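Local coordinates for protein alanine racemase, biosynthetic (Pseudomonas aeruginosa PAO1, PDB 6A2F) that belongs to the alanine racemase family of pyridoxal-phosphate proteins, combining an N-terminal TIM-barrel domain with a separate, strand-rich C-terminal domain, at residues A74-L79 / L94-V99; L118-K123 / R152-I157. One frame throughout, in Å; residues are numbered along the deposited sequence.

Contact 1 of 2, residues A74-L79 / L94-V99; sequences ARILLL and LRLDLV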
loop_
_atom_site.group_PDB
_atom_site.type_symbol
_atom_site.label_atom_id
_atom_site.label_comp_id
_atom_site.label_asym_id
_atom_site.label_seq_id
_atom_site.Cartn_x
_atom_site.Cartn_y
_atom_site.Cartn_z
ATOM N N ALA A 74 -14.022 17.963 20.538
ATOM C CA ALA A 74 -13.877 16.545 20.858
ATOM C C ALA A 74 -12.513 16.199 21.458
ATOM O O ALA A 74 -11.494 16.835 21.143
ATOM C CB ALA A 74 -14.144 15.687 19.635
ATOM N N ARG A 75 -12.512 15.194 22.330
ATOM C CA ARG A 75 -11.284 14.623 22.864
ATOM C C ARG A 75 -10.511 13.922 21.733
ATOM O O ARG A 75 -11.056 13.067 21.035
ATOM C CB ARG A 75 -11.607 13.633 23.989
ATOM C CG ARG A 75 -10.403 13.210 24.816
ATOM C CD ARG A 75 -10.706 12.009 25.699
ATOM N NE ARG A 75 -11.417 12.346 26.940
ATOM C CZ ARG A 75 -10.842 12.482 28.135
ATOM N NH1 ARG A 75 -9.528 12.336 28.272
ATOM N NH2 ARG A 75 -11.583 12.770 29.196
ATOM N N ILE A 76 -9.257 14.323 21.540
ATOM C CA ILE A 76 -8.373 13.677 20.565
ATOM C C ILE A 76 -7.110 13.161 21.263
ATOM O O ILE A 76 -6.335 13.931 21.828
ATOM C CB ILE A 76 -7.987 14.612 19.388
ATOM C CG1 ILE A 76 -9.228 15.246 18.740
ATOM C CG2 ILE A 76 -7.179 13.845 18.346
ATOM C CD1 ILE A 76 -8.927 16.417 17.827
ATOM N N LEU A 77 -6.921 11.848 21.219
ATOM C CA LEU A 77 -5.777 11.196 21.841
ATOM C C LEU A 77 -4.678 10.896 20.826
ATOM O O LEU A 77 -4.930 10.271 19.805
ATOM C CB LEU A 77 -6.230 9.896 22.507
ATOM C CG LEU A 77 -5.157 8.942 23.034
ATOM C CD1 LEU A 77 -4.387 9.583 24.175
ATOM C CD2 LEU A 77 -5.795 7.634 23.475
ATOM N N LEU A 78 -3.466 11.363 21.112
ATOM C CA LEU A 78 -2.281 10.940 20.372
ATOM C C LEU A 78 -1.787 9.635 20.990
ATOM O O LEU A 78 -1.254 9.633 22.101
ATOM C CB LEU A 78 -1.174 11.994 20.456
ATOM C CG LEU A 78 -1.354 13.397 19.870
ATOM C CD1 LEU A 78 -0.231 14.302 20.368
ATOM C CD2 LEU A 78 -1.391 13.375 18.350
ATOM N N LEU A 79 -1.978 8.528 20.276
ATOM C CA LEU A 79 -1.654 7.196 20.792
ATOM C C LEU A 79 -0.168 7.005 21.108
ATOM O O LEU A 79 0.178 6.326 22.068
ATOM C CB LEU A 79 -2.137 6.105 19.831
ATOM C CG LEU A 79 -3.655 5.940 19.693
ATOM C CD1 LEU A 79 -4.006 5.139 18.448
ATOM C CD2 LEU A 79 -4.267 5.310 20.936
ATOM N N LEU A 94 -4.062 22.642 19.743
ATOM C CA LEU A 94 -5.134 21.761 19.281
ATOM C C LEU A 94 -5.858 21.047 20.426
ATOM O O LEU A 94 -6.773 20.249 20.189
ATOM C CB LEU A 94 -4.597 20.742 18.269
ATOM C CG LEU A 94 -3.836 21.269 17.045
ATOM C CD1 LEU A 94 -3.138 20.131 16.302
ATOM C CD2 LEU A 94 -4.740 22.068 16.116
ATOM N N ARG A 95 -5.449 21.344 21.660
ATOM C CA ARG A 95 -6.046 20.761 22.870
ATOM C C ARG A 95 -6.136 19.226 22.811
ATOM O O ARG A 95 -7.223 18.638 22.871
ATOM C CB ARG A 95 -7.409 21.397 23.161
ATOM C CG ARG A 95 -7.336 22.832 23.660
ATOM C CD ARG A 95 -8.698 23.265 24.189
ATOM N NE ARG A 95 -8.616 24.358 25.166
ATOM C CZ ARG A 95 -9.382 24.458 26.256
ATOM N NH1 ARG A 95 -9.236 25.493 27.077
ATOM N NH2 ARG A 95 -10.287 23.523 26.532
ATOM N N LEU A 96 -4.971 18.593 22.698
ATOM C CA LEU A 96 -4.878 17.149 22.513
ATOM C C LEU A 96 -4.522 16.420 23.798
ATOM O O LEU A 96 -3.878 16.985 24.690
ATOM C CB LEU A 96 -3.844 16.815 21.436
ATOM C CG LEU A 96 -4.006 17.446 20.049
ATOM C CD1 LEU A 96 -2.861 17.009 19.156
ATOM C CD2 LEU A 96 -5.343 17.089 19.421
ATOM N N ASP A 97 -4.960 15.166 23.885
ATOM C CA ASP A 97 -4.537 14.270 24.949
ATOM C C ASP A 97 -3.174 13.709 24.595
ATOM O O ASP A 97 -2.986 13.153 23.509
ATOM C CB ASP A 97 -5.526 13.123 25.133
ATOM C CG ASP A 97 -6.760 13.527 25.904
ATOM O OD1 ASP A 97 -7.101 14.732 25.942
ATOM O OD2 ASP A 97 -7.398 12.622 26.480
ATOM N N LEU A 98 -2.228 13.853 25.513
ATOM C CA LEU A 98 -0.875 13.383 25.279
ATOM C C LEU A 98 -0.653 11.997 25.865
ATOM O O LEU A 98 -1.303 11.607 26.839
ATOM C CB LEU A 98 0.147 14.368 25.847
ATOM C CG LEU A 98 0.077 15.822 25.365
ATOM C CD1 LEU A 98 1.159 16.639 26.050
ATOM C CD2 LEU A 98 0.188 15.927 23.849
ATOM N N VAL A 99 0.258 11.258 25.236
ATOM C CA VAL A 99 0.775 10.011 25.769
ATOM C C VAL A 99 2.256 10.197 26.114
ATOM O O VAL A 99 3.003 10.835 25.362
ATOM C CB VAL A 99 0.568 8.835 24.778
ATOM C CG1 VAL A 99 1.570 7.717 25.015
ATOM C CG2 VAL A 99 -0.849 8.290 24.882
HETATM O O HOH W 1 -8.151 16.029 23.692
#
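Two backbone bonds flank the single bridge between L77 and D97, whose CA atoms lie 4.5 Å apart. D97 N gives its hydrogen to I76 O over 2.8 Å, and D97 O receives that of L78 N over 3.0 Å. Both donors lie in the plane of the carbonyl they meet, and the second bond is nearly straight.

The ionic part is the salt bridge from R75 NH1 to D97 OD2, 2.8 Å long. OD2 uses its syn lone pair and meets the guanidinium at its edge, near its plane, while the two flat groups stand almost perpendicular (87°). With CG anti to the backbone N, the arginine chain bends at chi3 (-80°) to reach the carboxylate. The same NH1 pairs with E153; W121 and N119 complete the bonding of both D97 oxygens, and R75, though sharing its charge, would probably help keep this buried carboxylate ionised.

A water takes the hydrogen of I76 N (3.0 Å) and lies within donating reach of R95 O and D97 OD1, continuing the join beyond the bridge.

Apolar packing splits in two. L96 CD2 presses on I76 CB at 3.6 Å and L96 CD1 on L78 CD1, beside helix 61-70; L77 CD1 meets V99 CG2 at 3.8 Å. The touching parts run 32° from parallel with helix 87-93 between them in the chain, consistent with a beta-alpha-beta unit of a TIM barrel.

Contact 2 of 2, residues L118-K123 / R152-I157; sequences LNVWLK and RELNLI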
loop_
_atom_site.group_PDB
_atom_site.type_symbol
_atom_site.label_atom_id
_atom_site.label_comp_id
_atom_site.label_asym_id
_atom_site.label_seq_id
_atom_site.Cartn_x
_atom_site.Cartn_y
_atom_site.Cartn_z
ATOM N N LEU A 118 -2.922 19.748 29.980
ATOM C CA LEU A 118 -3.492 18.787 29.041
ATOM C C LEU A 118 -3.696 17.427 29.709
ATOM O O LEU A 118 -3.068 17.129 30.733
ATOM C CB LEU A 118 -2.589 18.653 27.809
ATOM C CG LEU A 118 -2.363 19.885 26.920
ATOM C CD1 LEU A 118 -1.159 19.656 26.026
ATOM C CD2 LEU A 118 -3.589 20.229 26.085
ATOM N N ASN A 119 -4.582 16.613 29.140
ATOM C CA ASN A 119 -4.755 15.246 29.623
ATOM C C ASN A 119 -3.540 14.424 29.211
ATOM O O ASN A 119 -3.117 14.457 28.051
ATOM C CB ASN A 119 -6.042 14.614 29.090
ATOM C CG ASN A 119 -7.283 15.390 29.487
ATOM O OD1 ASN A 119 -7.343 16.008 30.549
ATOM N ND2 ASN A 119 -8.286 15.354 28.626
ATOM N N VAL A 120 -2.972 13.718 30.185
ATOM C CA VAL A 120 -1.774 12.917 29.990
ATOM C C VAL A 120 -2.099 11.451 30.274
ATOM O O VAL A 120 -2.623 11.117 31.341
ATOM C CB VAL A 120 -0.619 13.398 30.901
ATOM C CG1 VAL A 120 0.582 12.470 30.793
ATOM C CG2 VAL A 120 -0.212 14.826 30.556
ATOM N N TRP A 121 -1.806 10.593 29.299
ATOM C CA TRP A 121 -1.963 9.149 29.440
ATOM C C TRP A 121 -0.578 8.521 29.519
ATOM O O TRP A 121 0.206 8.599 28.566
ATOM C CB TRP A 121 -2.723 8.567 28.244
ATOM C CG TRP A 121 -4.134 9.071 28.087
ATOM C CD1 TRP A 121 -4.523 10.313 27.666
ATOM C CD2 TRP A 121 -5.342 8.335 28.336
ATOM N NE1 TRP A 121 -5.895 10.399 27.644
ATOM C CE2 TRP A 121 -6.425 9.200 28.044
ATOM C CE3 TRP A 121 -5.617 7.032 28.777
ATOM C CZ2 TRP A 121 -7.763 8.803 28.188
ATOM C CZ3 TRP A 121 -6.952 6.638 28.920
ATOM C CH2 TRP A 121 -8.004 7.521 28.618
ATOM N N LEU A 122 -0.272 7.920 30.664
ATOM C CA LEU A 122 0.990 7.223 30.860
ATOM C C LEU A 122 0.850 5.823 30.302
ATOM O O LEU A 122 -0.096 5.106 30.641
ATOM C CB LEU A 122 1.359 7.158 32.349
ATOM C CG LEU A 122 1.829 8.425 33.064
ATOM C CD1 LEU A 122 1.953 8.174 34.558
ATOM C CD2 LEU A 122 3.156 8.905 32.496
ATOM N N LYS A 123 1.788 5.436 29.444
ATOM C CA LYS A 123 1.715 4.137 28.796
ATOM C C LYS A 123 2.533 3.081 29.510
ATOM O O LYS A 123 3.749 3.199 29.648
ATOM C CB LYS A 123 2.120 4.219 27.321
ATOM C CG LYS A 123 1.890 2.914 26.565
ATOM C CD LYS A 123 2.125 3.055 25.073
ATOM C CE LYS A 123 1.050 3.903 24.415
ATOM N NZ LYS A 123 1.301 4.019 22.954
ATOM N N ARG A 152 -3.630 17.927 33.309
ATOM C CA ARG A 152 -5.003 18.092 33.722
ATOM C C ARG A 152 -5.533 16.749 34.204
ATOM O O ARG A 152 -5.924 16.597 35.345
ATOM C CB ARG A 152 -5.825 18.604 32.547
ATOM C CG ARG A 152 -7.295 18.798 32.837
ATOM C CD ARG A 152 -8.032 19.170 31.567
ATOM N NE ARG A 152 -9.464 19.282 31.787
ATOM C CZ ARG A 152 -10.299 18.254 31.787
ATOM N NH1 ARG A 152 -11.584 18.450 32.002
ATOM N NH2 ARG A 152 -9.845 17.032 31.579
ATOM N N GLU A 153 -5.430 15.743 33.360
ATOM C CA GLU A 153 -5.884 14.418 33.710
ATOM C C GLU A 153 -4.686 13.520 33.672
ATOM O O GLU A 153 -3.908 13.586 32.739
ATOM C CB GLU A 153 -6.862 13.886 32.667
ATOM C CG GLU A 153 -8.337 13.940 33.005
ATOM C CD GLU A 153 -9.189 13.301 31.923
ATOM O OE1 GLU A 153 -8.626 12.707 30.998
ATOM O OE2 GLU A 153 -10.423 13.388 31.983
ATOM N N LEU A 154 -4.490 12.728 34.711
ATOM C CA LEU A 154 -3.414 11.748 34.646
ATOM C C LEU A 154 -4.052 10.368 34.502
ATOM O O LEU A 154 -4.867 9.961 35.332
ATOM C CB LEU A 154 -2.481 11.832 35.858
ATOM C CG LEU A 154 -1.162 11.049 35.739
ATOM C CD1 LEU A 154 -0.369 11.435 34.493
ATOM C CD2 LEU A 154 -0.306 11.215 36.990
ATOM N N ASN A 155 -3.690 9.672 33.429
ATOM C CA ASN A 155 -4.390 8.463 33.005
ATOM C C ASN A 155 -3.447 7.283 32.786
ATOM O O ASN A 155 -2.223 7.454 32.748
ATOM C CB ASN A 155 -5.188 8.743 31.724
ATOM C CG ASN A 155 -6.206 9.855 31.897
ATOM O OD1 ASN A 155 -6.686 10.113 33.001
ATOM N ND2 ASN A 155 -6.542 10.522 30.803
ATOM N N LEU A 156 -4.021 6.089 32.654
ATOM C CA LEU A 156 -3.243 4.885 32.377
ATOM C C LEU A 156 -3.697 4.204 31.086
ATOM O O LEU A 156 -4.899 4.024 30.854
ATOM C CB LEU A 156 -3.306 3.906 33.556
ATOM C CG LEU A 156 -2.530 2.586 33.433
ATOM C CD1 LEU A 156 -1.025 2.811 33.474
ATOM C CD2 LEU A 156 -2.955 1.590 34.504
ATOM N N ILE A 157 -2.725 3.827 30.256
ATOM C CA ILE A 157 -2.996 3.132 28.997
ATOM C C ILE A 157 -1.995 1.986 28.759
ATOM O O ILE A 157 -0.801 2.112 29.053
ATOM C CB ILE A 157 -3.073 4.111 27.784
ATOM C CG1 ILE A 157 -3.626 3.404 26.536
ATOM C CG2 ILE A 157 -1.726 4.776 27.506
ATOM C CD1 ILE A 157 -3.868 4.310 25.346
#
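N155 lies across one face of the W121 indole. Its CB sits 3.7 Å from the centroid of the six-membered ring and 24° off the ring normal, a CH-pi contact, while ND2 stands 3.0 Å above the ring plane toward the rim. The amide is turned steeply against the ring (68°). ND2 and the indole NE1 are both donors and do not bond each other: NE1 is taken by D97, and ND2 gives an almost straight bond to E153 OE1 at 3.0 Å. That bond fixes the amide's rotation. In both N155 and W121, CG is anti to the carbonyl carbon, beside the backbone N.

E153 in turn stacks its carboxylate on the N119 amide, the planes 20° apart, and has R75 as its salt-bridge partner. N119 OD1 accepts from R152 NH2 at 2.9 Å, on a lone pair and in the guanidinium plane, and N119 ND2 turns to D97. N155, over one face of the buried indole, is thus backed by a chain of polar partners, E153, N119, R152, R75 and D97.

What positions these side chains is a parallel ladder. V120 N bonds to E153 O (2.7 Å) and N155 N to V120 O (2.8 Å); L122 then bonds N155 O through its N and takes I157 N on its O. Behind the ladder V120, L122, L154 and L156 point the other way, with L154 CD1 4.0 Å from V120 CG1, and this leucine-rich face packs on helix 135-145. At the C-terminal end of strand 118-123, K123 NZ hydrogen-bonds L79 O and a malonate ion, probably from the crystallisation liquor. Strand 118-123, helix 135-145 and strand 151-157 form a beta-alpha-beta crossover of the TIM barrel.

From the N terminus, strand 75-78 is followed by helix 87-93 and then the 94-99 segment, where contact 1 closes a short loop of 14 residues. Contact 2 opens only afterwards and closes a longer one, from 118-123 through helix 135-145 to 152-157, so the loops run in series and neither nest nor cross. Their centres lie about 10 Å apart. Strands 98-100 and 118-123 are neighbours in one parallel sheet, and the backbone of L98 probably bonds W121 across that seam. Contact 1 therefore joins this sheet to strand 75-78, the edge of the other parallel sheet, consistent with a continuous barrel wall.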